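Local structure of putative periplasmic protein (Salmonella enterica subsp. enterica serovar Typhimurium, 4J32) at residues 28-31 / 32-35; 20-23 / 24-28; 78-81 / 82-86; 54-57 / 58-61; 62-65 / 66-69. The protein acts as the periplasmic immunity protein Tai4, which binds the type VI effector Tae4, a peptidoglycan hydrolase, and probably protects the cell from it. One frame throughout, in Å; residues are numbered along the deposited sequence. Where two conformers were deposited one is given.

Contact 1 of 5, residues 28-31 / 32-35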
# COMPACT_ATOMS: atom_id res chain seq x y z
N LYS B 28 -2.56 7.77 -7.96
CA LYS B 28 -2.52 9.06 -8.67
C LYS B 28 -2.30 10.25 -7.72
O LYS B 28 -1.52 11.18 -8.02
CB LYS B 28 -3.78 9.24 -9.53
CG LYS B 28 -3.64 10.39 -10.53
CD LYS B 28 -4.92 10.77 -11.27
CE LYS B 28 -4.62 11.92 -12.24
NZ LYS B 28 -5.82 12.61 -12.80
N ASP B 29 -2.96 10.20 -6.57
CA ASP B 29 -3.02 11.34 -5.65
C ASP B 29 -1.62 11.73 -5.18
O ASP B 29 -0.86 10.87 -4.74
CB ASP B 29 -3.92 11.01 -4.46
CG ASP B 29 -3.92 12.10 -3.41
OD1 ASP B 29 -4.54 13.15 -3.63
OD2 ASP B 29 -3.29 11.90 -2.35
N ASP B 30 -1.29 13.02 -5.28
CA ASP B 30 0.06 13.48 -4.94
C ASP B 30 0.46 13.23 -3.48
O ASP B 30 1.59 12.81 -3.23
CB ASP B 30 0.27 14.94 -5.30
CG ASP B 30 0.58 15.13 -6.78
OD1 ASP B 30 1.03 14.15 -7.43
OD2 ASP B 30 0.38 16.25 -7.28
N VAL B 31 -0.45 13.47 -2.55
CA VAL B 31 -0.19 13.26 -1.12
C VAL B 31 0.13 11.78 -0.85
O VAL B 31 1.09 11.47 -0.13
CB VAL B 31 -1.36 13.79 -0.25
CG1 VAL B 31 -1.19 13.39 1.22
CG2 VAL B 31 -1.50 15.31 -0.38
N VAL B 32 -0.68 10.87 -1.41
CA VAL B 32 -0.39 9.42 -1.31
C VAL B 32 0.93 9.03 -1.99
O VAL B 32 1.76 8.30 -1.40
CB VAL B 32 -1.57 8.57 -1.84
CG1 VAL B 32 -1.19 7.07 -1.92
CG2 VAL B 32 -2.83 8.81 -0.98
N LYS B 33 1.14 9.48 -3.24
CA LYS B 33 2.39 9.14 -3.96
C LYS B 33 3.60 9.63 -3.17
O LYS B 33 4.56 8.90 -3.02
CB LYS B 33 2.45 9.81 -5.36
CG LYS B 33 1.52 9.19 -6.38
CD LYS B 33 1.56 9.95 -7.75
CE LYS B 33 2.57 9.34 -8.70
NZ LYS B 33 2.30 7.89 -8.95
N ASN B 34 3.54 10.86 -2.67
CA ASN B 34 4.68 11.42 -1.93
C ASN B 34 4.94 10.67 -0.63
O ASN B 34 6.08 10.51 -0.21
CB ASN B 34 4.49 12.91 -1.65
CG ASN B 34 4.73 13.77 -2.88
OD1 ASN B 34 5.58 13.43 -3.73
ND2 ASN B 34 4.01 14.87 -2.98
N ASP B 35 3.87 10.21 -0.00
CA ASP B 35 3.96 9.44 1.24
C ASP B 35 4.64 8.08 1.00
O ASP B 35 5.55 7.68 1.74
CB ASP B 35 2.55 9.22 1.80
CG ASP B 35 2.57 8.52 3.15
OD1 ASP B 35 2.39 9.22 4.18
OD2 ASP B 35 2.79 7.29 3.17
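In Asp29 a chi1 of 175° swings CG away from the backbone N, so that the carboxylate reaches forward to Val32. Val32 keeps CG2 beside its own backbone N, and Asp29 meets both. OD2 of Asp29 accepts a hydrogen bond from Val32 N at 3.0 Å, with an N-H...O angle of 163°. The N-H comes to the anti side of OD2, 27° out of the carboxylate plane. OD2 of Asp29 also touches CG2 of Val32 at 3.4 Å, where the two side chains cross nearly at a right angle.

The backbone carbonyl of Asp29 is used as well. Lys33 N donates to Asp29 O at 2.9 Å in a nearly straight bond. CG of Lys33 lies beside the same oxygen, 3.3 Å from Asp29 O. CD of Lys33 passes Lys28 O at 3.3 Å. Bends at chi3 and chi4 then turn NZ back to the carbonyl oxygens of Ala24 and Tyr27, and Lys33 also lines a pocket that holds a 2-ethoxyethanol molecule. Further on, Asn34 N bonds to Asp30 O at 2.8 Å and Asp35 N to Val31 O at 3.1 Å.

On the second subunit, Thr79 OG1 and Asn78 N bind the carboxylate of Asp35, Tyr27 packs on Val32, and OD1 of Asp29 lies close to its own counterpart. The arrangement is an aspartate N-cap, here starting helix 30-46 at the subunit interface.

Contact 2 of 5, residues 20-23 / 24-28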
# COMPACT_ATOMS: atom_id res chain seq x y z
N SER B 20 6.50 -0.30 -1.06
CA SER B 20 6.22 1.14 -0.99
C SER B 20 6.48 1.82 -2.32
O SER B 20 5.69 2.69 -2.71
CB SER B 20 6.97 1.84 0.16
OG SER B 20 8.31 1.42 0.22
N HIS B 21 7.54 1.42 -3.02
CA HIS B 21 7.82 1.99 -4.34
C HIS B 21 6.67 1.69 -5.32
O HIS B 21 6.24 2.58 -6.06
CB HIS B 21 9.15 1.48 -4.90
CG HIS B 21 9.46 2.02 -6.26
ND1 HIS B 21 9.81 3.34 -6.47
CD2 HIS B 21 9.45 1.43 -7.47
CE1 HIS B 21 10.01 3.53 -7.76
NE2 HIS B 21 9.78 2.39 -8.39
N CYS B 22 6.20 0.45 -5.31
CA CYS B 22 5.11 0.08 -6.22
C CYS B 22 3.86 0.91 -5.93
O CYS B 22 3.17 1.39 -6.85
CB CYS B 22 4.82 -1.40 -6.09
SG CYS B 22 3.51 -1.97 -7.19
N LEU B 23 3.57 1.11 -4.64
CA LEU B 23 2.41 1.93 -4.26
C LEU B 23 2.58 3.38 -4.75
O LEU B 23 1.62 4.00 -5.24
CB LEU B 23 2.19 1.85 -2.74
CG LEU B 23 1.80 0.48 -2.18
CD1 LEU B 23 1.83 0.49 -0.61
CD2 LEU B 23 0.39 0.04 -2.71
N ALA B 24 3.81 3.90 -4.68
CA ALA B 24 4.14 5.21 -5.23
C ALA B 24 3.92 5.29 -6.74
O ALA B 24 3.64 6.36 -7.27
CB ALA B 24 5.59 5.59 -4.91
N LEU B 25 4.11 4.16 -7.43
CA LEU B 25 3.83 4.13 -8.86
C LEU B 25 2.35 4.10 -9.24
O LEU B 25 1.94 4.76 -10.20
CB LEU B 25 4.51 2.91 -9.53
CG LEU B 25 6.03 2.82 -9.48
CD1 LEU B 25 6.50 1.52 -10.18
CD2 LEU B 25 6.67 4.04 -10.12
N VAL B 26 1.56 3.30 -8.54
CA VAL B 26 0.20 3.00 -9.00
C VAL B 26 -0.86 4.05 -8.63
O VAL B 26 -1.86 4.17 -9.32
CB VAL B 26 -0.30 1.58 -8.60
CG1 VAL B 26 0.66 0.47 -9.17
CG2 VAL B 26 -0.45 1.43 -7.09
N TYR B 27 -0.64 4.78 -7.55
CA TYR B 27 -1.65 5.71 -7.05
C TYR B 27 -1.47 7.08 -7.69
O TYR B 27 -0.33 7.49 -7.92
CB TYR B 27 -1.50 5.84 -5.53
CG TYR B 27 -1.89 4.61 -4.72
CD1 TYR B 27 -3.02 3.83 -5.05
CD2 TYR B 27 -1.15 4.26 -3.60
CE1 TYR B 27 -3.38 2.73 -4.26
CE2 TYR B 27 -1.50 3.18 -2.80
CZ TYR B 27 -2.61 2.41 -3.13
OH TYR B 27 -2.90 1.36 -2.29
N LYS B 28 -2.56 7.77 -7.96
CA LYS B 28 -2.52 9.06 -8.67
C LYS B 28 -2.30 10.25 -7.72
O LYS B 28 -1.52 11.18 -8.02
CB LYS B 28 -3.78 9.24 -9.53
CG LYS B 28 -3.64 10.39 -10.53
CD LYS B 28 -4.92 10.77 -11.27
CE LYS B 28 -4.62 11.92 -12.24
NZ LYS B 28 -5.82 12.61 -12.80
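Leu23 and Tyr27 make the tight part of this contact. Their side chains lie side by side and point the same way. CD2 of Leu23 rests 3.7 Å from CE2 of Tyr27 and 3.6 Å from its OH. CD2 of the Tyr27 ring comes obliquely to Leu23 O at 3.2 Å. The same oxygen takes a weak bond from Tyr27 N. Tyr27 OH is hydrogen-bonded to Thr79 OG1, and its ring meets Tyr27 of the second subunit.

His21 and Leu25 meet on another side of the helix. CG of Leu25 stands over one face of the imidazole, 4.3 Å from the His21 ring centroid, in a CH-pi contact. With chi1 at 179° the ring reaches forward along the helix to this leucine. Trp17 stacks on His21, and Asp58 OD1 bonds to NE2, which together probably fix the rotation of the ring.

Leu25 and Val26 are partly exposed. Leu25 borders the 2-ethoxyethanol pocket. Val26 meets its i-4 partner more loosely, with CG1 4.2 Å from Cys22 SG, but it packs on helix 78-86. That sulfur forms the disulfide with Cys82. This is the last stretch of helix 10-26, with i to i+4 side-chain pairs up to the point where Tyr27 leaves helical geometry.

Contact 3 of 5, residues 78-81 / 82-86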
# COMPACT_ATOMS: atom_id res chain seq x y z
N ASN B 78 -5.55 -0.93 -8.26
CA ASN B 78 -4.15 -0.52 -8.25
C ASN B 78 -3.40 -1.16 -7.08
O ASN B 78 -2.29 -1.65 -7.25
CB ASN B 78 -4.04 1.01 -8.21
CG ASN B 78 -4.44 1.64 -9.52
OD1 ASN B 78 -4.07 1.13 -10.57
ND2 ASN B 78 -5.21 2.72 -9.46
N THR B 79 -4.06 -1.18 -5.92
CA THR B 79 -3.44 -1.73 -4.69
C THR B 79 -3.07 -3.19 -4.97
O THR B 79 -2.01 -3.67 -4.57
CB THR B 79 -4.41 -1.66 -3.50
OG1 THR B 79 -4.89 -0.32 -3.31
CG2 THR B 79 -3.73 -2.13 -2.17
N MET B 80 -3.97 -3.90 -5.65
CA MET B 80 -3.79 -5.32 -5.97
C MET B 80 -2.56 -5.60 -6.84
O MET B 80 -1.92 -6.68 -6.73
CB MET B 80 -5.04 -5.85 -6.67
CG MET B 80 -5.04 -7.34 -6.79
SD MET B 80 -6.58 -7.96 -7.51
CE MET B 80 -7.65 -7.91 -6.07
N LYS B 81 -2.27 -4.69 -7.76
CA LYS B 81 -1.09 -4.84 -8.63
C LYS B 81 0.17 -4.96 -7.75
O LYS B 81 1.04 -5.81 -8.01
CB LYS B 81 -0.98 -3.66 -9.62
CG LYS B 81 -2.20 -3.55 -10.53
CD LYS B 81 -2.24 -2.25 -11.31
CE LYS B 81 -3.63 -2.08 -11.94
NZ LYS B 81 -3.70 -0.79 -12.73
N CYS B 82 0.24 -4.14 -6.70
CA CYS B 82 1.43 -4.13 -5.83
C CYS B 82 1.46 -5.32 -4.89
O CYS B 82 2.54 -5.84 -4.56
CB CYS B 82 1.50 -2.82 -5.07
SG CYS B 82 1.75 -1.45 -6.17
N ILE B 83 0.28 -5.80 -4.49
CA ILE B 83 0.24 -7.00 -3.65
C ILE B 83 0.69 -8.22 -4.49
O ILE B 83 1.48 -9.05 -4.02
CB ILE B 83 -1.15 -7.20 -2.97
CG1 ILE B 83 -1.33 -6.12 -1.88
CG2 ILE B 83 -1.26 -8.62 -2.35
CD1 ILE B 83 -2.69 -5.99 -1.30
N ASP B 84 0.23 -8.30 -5.73
CA ASP B 84 0.69 -9.38 -6.60
C ASP B 84 2.20 -9.24 -6.83
O ASP B 84 2.95 -10.24 -6.85
CB ASP B 84 -0.07 -9.36 -7.94
CG ASP B 84 -1.51 -9.88 -7.83
OD1 ASP B 84 -1.88 -10.46 -6.77
OD2 ASP B 84 -2.25 -9.77 -8.84
N PHE B 85 2.64 -8.01 -7.05
CA PHE B 85 4.07 -7.74 -7.31
C PHE B 85 4.95 -8.28 -6.18
O PHE B 85 5.97 -8.91 -6.45
CB PHE B 85 4.29 -6.23 -7.46
CG PHE B 85 5.75 -5.80 -7.41
CD1 PHE B 85 6.71 -6.41 -8.22
CD2 PHE B 85 6.14 -4.73 -6.59
CE1 PHE B 85 8.08 -5.98 -8.19
CE2 PHE B 85 7.50 -4.29 -6.56
CZ PHE B 85 8.45 -4.92 -7.35
N ILE B 86 4.57 -8.06 -4.92
CA ILE B 86 5.48 -8.43 -3.83
C ILE B 86 5.59 -9.94 -3.64
O ILE B 86 6.48 -10.41 -2.91
CB ILE B 86 5.22 -7.65 -2.52
CG1 ILE B 86 3.80 -7.90 -1.99
CG2 ILE B 86 5.47 -6.17 -2.76
CD1 ILE B 86 3.61 -7.53 -0.51
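Thr79 and Ile83 lie side by side and point the same way. The methyl CG2 of Thr79 meets CD1 of Ile83 at 4.1 Å. CG1 of Ile83 stands beside the backbone N, and this places it 3.7 Å from Thr79 O. In the backbone, Ile83 N donates to Thr79 O at 3.1 Å, in the carbonyl plane.

Asp84 is turned back over the preceding turn. Its CG lies 3.4 Å from Met80 O, the acceptor of Asp84 N. Tyr8 OH of the second subunit bonds to OD1 of Asp84, Leu4 N of that subunit to OD2, and Tyr69 OH of the same chain adds a weak bond to OD2.

These pairs are the i to i+4 neighbours of the short helix 78-86, which has one flank on the other subunit and another on helices 10-26 and 51-65. Lys81 also runs back along the helix. Its chain is extended beyond CG, and Lys81 NZ gives a 2.9 Å hydrogen bond to Asn78 OD1, nearly along the C=O axis; Leu67 O also bonds to NZ. The ring of Phe85 leads away from Lys81 and packs on Ile57, Ile60 and Ala61, while Phe85 N donates to Lys81 O at 2.9 Å.

Contact 4 of 5, residues 54-57 / 58-61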
# COMPACT_ATOMS: atom_id res chain seq x y z
N TYR B 54 17.71 -1.10 -6.56
CA TYR B 54 16.39 -0.46 -6.50
C TYR B 54 15.85 -0.14 -7.90
O TYR B 54 14.64 -0.27 -8.14
CB TYR B 54 16.47 0.81 -5.64
CG TYR B 54 17.05 0.55 -4.28
CD1 TYR B 54 16.23 0.18 -3.21
CD2 TYR B 54 18.43 0.69 -4.05
CE1 TYR B 54 16.75 -0.06 -1.93
CE2 TYR B 54 18.98 0.44 -2.77
CZ TYR B 54 18.14 0.08 -1.73
OH TYR B 54 18.66 -0.15 -0.48
N HIS B 55 16.74 0.26 -8.81
CA HIS B 55 16.37 0.45 -10.22
C HIS B 55 15.84 -0.86 -10.82
O HIS B 55 14.89 -0.84 -11.62
CB HIS B 55 17.56 0.92 -11.08
CG HIS B 55 18.14 2.25 -10.68
ND1 HIS B 55 19.29 2.74 -11.25
CD2 HIS B 55 17.75 3.15 -9.75
CE1 HIS B 55 19.58 3.91 -10.70
NE2 HIS B 55 18.67 4.18 -9.78
N GLU B 56 16.46 -1.99 -10.46
CA GLU B 56 15.99 -3.28 -10.98
C GLU B 56 14.65 -3.71 -10.34
O GLU B 56 13.79 -4.27 -11.01
CB GLU B 56 17.04 -4.37 -10.76
CG GLU B 56 16.77 -5.65 -11.59
CD GLU B 56 16.73 -5.46 -13.10
OE1 GLU B 56 17.13 -4.40 -13.65
OE2 GLU B 56 16.32 -6.44 -13.79
N ILE B 57 14.50 -3.47 -9.04
CA ILE B 57 13.20 -3.68 -8.38
C ILE B 57 12.11 -2.87 -9.10
O ILE B 57 11.02 -3.39 -9.39
CB ILE B 57 13.26 -3.33 -6.88
CG1 ILE B 57 14.19 -4.32 -6.18
CG2 ILE B 57 11.84 -3.40 -6.25
CD1 ILE B 57 14.53 -3.99 -4.69
N ASP B 58 12.41 -1.61 -9.40
CA ASP B 58 11.51 -0.78 -10.23
C ASP B 58 11.18 -1.39 -11.59
O ASP B 58 10.02 -1.33 -12.02
CB ASP B 58 12.09 0.63 -10.42
CG ASP B 58 11.27 1.49 -11.38
OD1 ASP B 58 10.19 1.98 -10.98
OD2 ASP B 58 11.72 1.69 -12.54
N GLU B 59 12.18 -1.96 -12.29
CA GLU B 59 11.91 -2.62 -13.58
C GLU B 59 10.85 -3.71 -13.44
O GLU B 59 9.97 -3.87 -14.32
CB GLU B 59 13.20 -3.23 -14.18
CG GLU B 59 14.19 -2.20 -14.69
CD GLU B 59 13.66 -1.40 -15.88
OE1 GLU B 59 14.03 -0.22 -16.01
OE2 GLU B 59 12.89 -1.96 -16.68
N ILE B 60 10.92 -4.47 -12.35
CA ILE B 60 9.94 -5.54 -12.11
C ILE B 60 8.60 -4.94 -11.70
O ILE B 60 7.55 -5.39 -12.18
CB ILE B 60 10.43 -6.59 -11.08
CG1 ILE B 60 11.81 -7.13 -11.51
CG2 ILE B 60 9.40 -7.73 -10.90
CD1 ILE B 60 12.52 -7.99 -10.41
N ALA B 61 8.64 -3.91 -10.85
CA ALA B 61 7.42 -3.24 -10.40
C ALA B 61 6.62 -2.75 -11.59
O ALA B 61 5.38 -2.84 -11.59
CB ALA B 61 7.75 -2.08 -9.45
O HOH W 1 14.12 1.25 -13.47
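The carboxylates of Glu56 and Glu59 are turned 30° against each other on one flank of helix 51-65. They do not meet directly. OE1 of Glu56 approaches the aliphatic CG of Glu59 at 3.8 Å. Glu56 OE1 and Glu59 OE1 stay 5.7 Å apart. Glu56 bends at chi2 (59°), which brings its end back toward Glu59. The like charges probably repel each other mildly.

The rings of this stretch find their partners outside it. Tyr54 meets Trp17 edge-to-face. His55 meets Tyr52 of the putative cytoplasmic protein chain in the same manner, and its NE2 bonds to Asn47 OD1 of that chain. This turn of the helix therefore takes part in the interface with the partner protein, presumably the effector Tae4.

Ile57 is buried against Trp17, Phe85 and Leu91, and so faces helices 10-26, 78-86 and 89-96. The backbone runs in regular alpha-helical bonds, among them Asp58 N to Tyr54 O at 2.9 Å and Ala61 N to Ile57 O at 2.8 Å.

The two oxygens of Asp58 have different partners. OD1 is held by Lys62 in a salt bridge and also accepts from His21. Water 1 has more acceptors in reach than protons. It lies 2.6 Å from Asp58 OD2 and 2.9 Å from His55 O and can donate to either.

Contact 5 of 5, residues 62-65 / 66-69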
# COMPACT_ATOMS: atom_id res chain seq x y z
N LYS B 62 7.32 -2.24 -12.61
CA LYS B 62 6.64 -1.68 -13.77
C LYS B 62 5.90 -2.75 -14.59
O LYS B 62 4.95 -2.43 -15.31
CB LYS B 62 7.59 -0.83 -14.62
CG LYS B 62 7.98 0.51 -13.95
CD LYS B 62 9.08 1.22 -14.72
CE LYS B 62 9.47 2.60 -14.16
NZ LYS B 62 8.46 3.18 -13.23
N LYS B 63 6.28 -4.02 -14.44
CA LYS B 63 5.58 -5.13 -15.11
C LYS B 63 4.20 -5.33 -14.47
O LYS B 63 3.31 -5.91 -15.09
CB LYS B 63 6.37 -6.44 -15.01
CG LYS B 63 7.70 -6.43 -15.77
CD LYS B 63 8.53 -7.66 -15.42
CE LYS B 63 9.89 -7.59 -16.11
NZ LYS B 63 10.44 -8.95 -16.32
N TYR B 64 4.04 -4.86 -13.23
CA TYR B 64 2.77 -4.99 -12.49
C TYR B 64 2.00 -3.68 -12.53
O TYR B 64 0.79 -3.70 -12.64
CB TYR B 64 3.03 -5.40 -11.01
CG TYR B 64 3.41 -6.87 -10.93
CD1 TYR B 64 2.43 -7.85 -10.70
CD2 TYR B 64 4.75 -7.28 -11.12
CE1 TYR B 64 2.77 -9.22 -10.68
CE2 TYR B 64 5.10 -8.64 -11.09
CZ TYR B 64 4.10 -9.60 -10.86
OH TYR B 64 4.43 -10.95 -10.85
N SER B 65 2.72 -2.55 -12.44
CA SER B 65 2.05 -1.25 -12.32
C SER B 65 1.32 -0.91 -13.62
O SER B 65 0.35 -0.15 -13.60
CB SER B 65 3.03 -0.14 -11.91
OG SER B 65 4.03 0.05 -12.89
N GLY B 66 1.77 -1.49 -14.74
CA GLY B 66 1.19 -1.25 -16.06
C GLY B 66 0.05 -2.20 -16.43
O GLY B 66 -0.55 -2.08 -17.50
N LEU B 67 -0.21 -3.18 -15.57
CA LEU B 67 -1.30 -4.14 -15.81
C LEU B 67 -2.66 -3.44 -15.73
O LEU B 67 -2.83 -2.42 -15.04
CB LEU B 67 -1.25 -5.30 -14.80
CG LEU B 67 -0.03 -6.25 -14.83
CD1 LEU B 67 -0.08 -7.25 -13.68
CD2 LEU B 67 0.08 -6.96 -16.15
N LYS B 68 -3.64 -3.99 -16.45
CA LYS B 68 -5.02 -3.55 -16.27
C LYS B 68 -5.78 -4.67 -15.58
O LYS B 68 -5.91 -5.76 -16.14
CB LYS B 68 -5.68 -3.21 -17.61
CG LYS B 68 -4.90 -2.18 -18.44
CD LYS B 68 -4.75 -0.83 -17.73
CE LYS B 68 -3.56 -0.06 -18.29
NZ LYS B 68 -3.79 1.41 -18.34
N TYR B 69 -6.27 -4.38 -14.38
CA TYR B 69 -7.07 -5.34 -13.61
C TYR B 69 -8.54 -4.93 -13.61
O TYR B 69 -8.87 -3.75 -13.45
CB TYR B 69 -6.57 -5.41 -12.16
CG TYR B 69 -5.32 -6.22 -11.91
CD1 TYR B 69 -4.70 -6.21 -10.64
CD2 TYR B 69 -4.77 -7.05 -12.91
CE1 TYR B 69 -3.56 -6.99 -10.37
CE2 TYR B 69 -3.61 -7.82 -12.65
CZ TYR B 69 -3.03 -7.79 -11.38
OH TYR B 69 -1.91 -8.57 -11.12
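The C-terminal end of helix 51-65 is the element that brings Tyr64 and Leu67 together. The last regular turn is already stretched, for Gly66 N makes only a weak bond to Lys62 O at 3.4 Å. The next bond spans three residues instead of four. Leu67 N donates to Tyr64 O at 3.1 Å, and its N-H comes from above the carbonyl plane, 65° out of it.

Leu67 itself has left helical geometry, but its side chain folds back on the helix end. CG of Leu67 lies 3.4 Å from Lys63 O, and CD1 touches CD1 of the Tyr64 ring at 3.9 Å. The two side chains run side by side and point the same way. A chi1 of -64° puts CG of Leu67 beside its backbone N, on the side of the helix end. At the edge of the Tyr64 ring, near its plane, stands Tyr69 OH, 4.4 Å from CD1 of Tyr64. OH of Tyr64 is hydrogen-bonded to Asp88 OD2.

Ser65 packs on Leu25 and Val26 of helix 10-26. Tyr64 touches Asp84 of helix 78-86, and Tyr69 lies on Met80 and Lys81 of that helix. Lys68 makes backbone hydrogen bonds to the second subunit, and Leu67 packs on Gln1 of that subunit.

How the contacts relate
From the N terminus, contact 2 lies at the end of helix 10-26 and contact 1 opens helix 30-46. They share Lys28, and Lys33 closes the turn between them. Contacts 4 and 5 follow one another on helix 51-65, and contact 3 comes last, after the loop that begins in contact 5. Each contact is one continuous stretch, so none nests in or crosses another. Contact 2 touches all the others. The Cys22-Cys82 disulfide joins it to contact 3, and the His21-Asp58 bond joins it to contact 4. Phe85 fits contact 3 against contact 4. Lys81 and Asp84 bind contact 3 to contact 5, tying the helix 51-65 exit to helix 78-86.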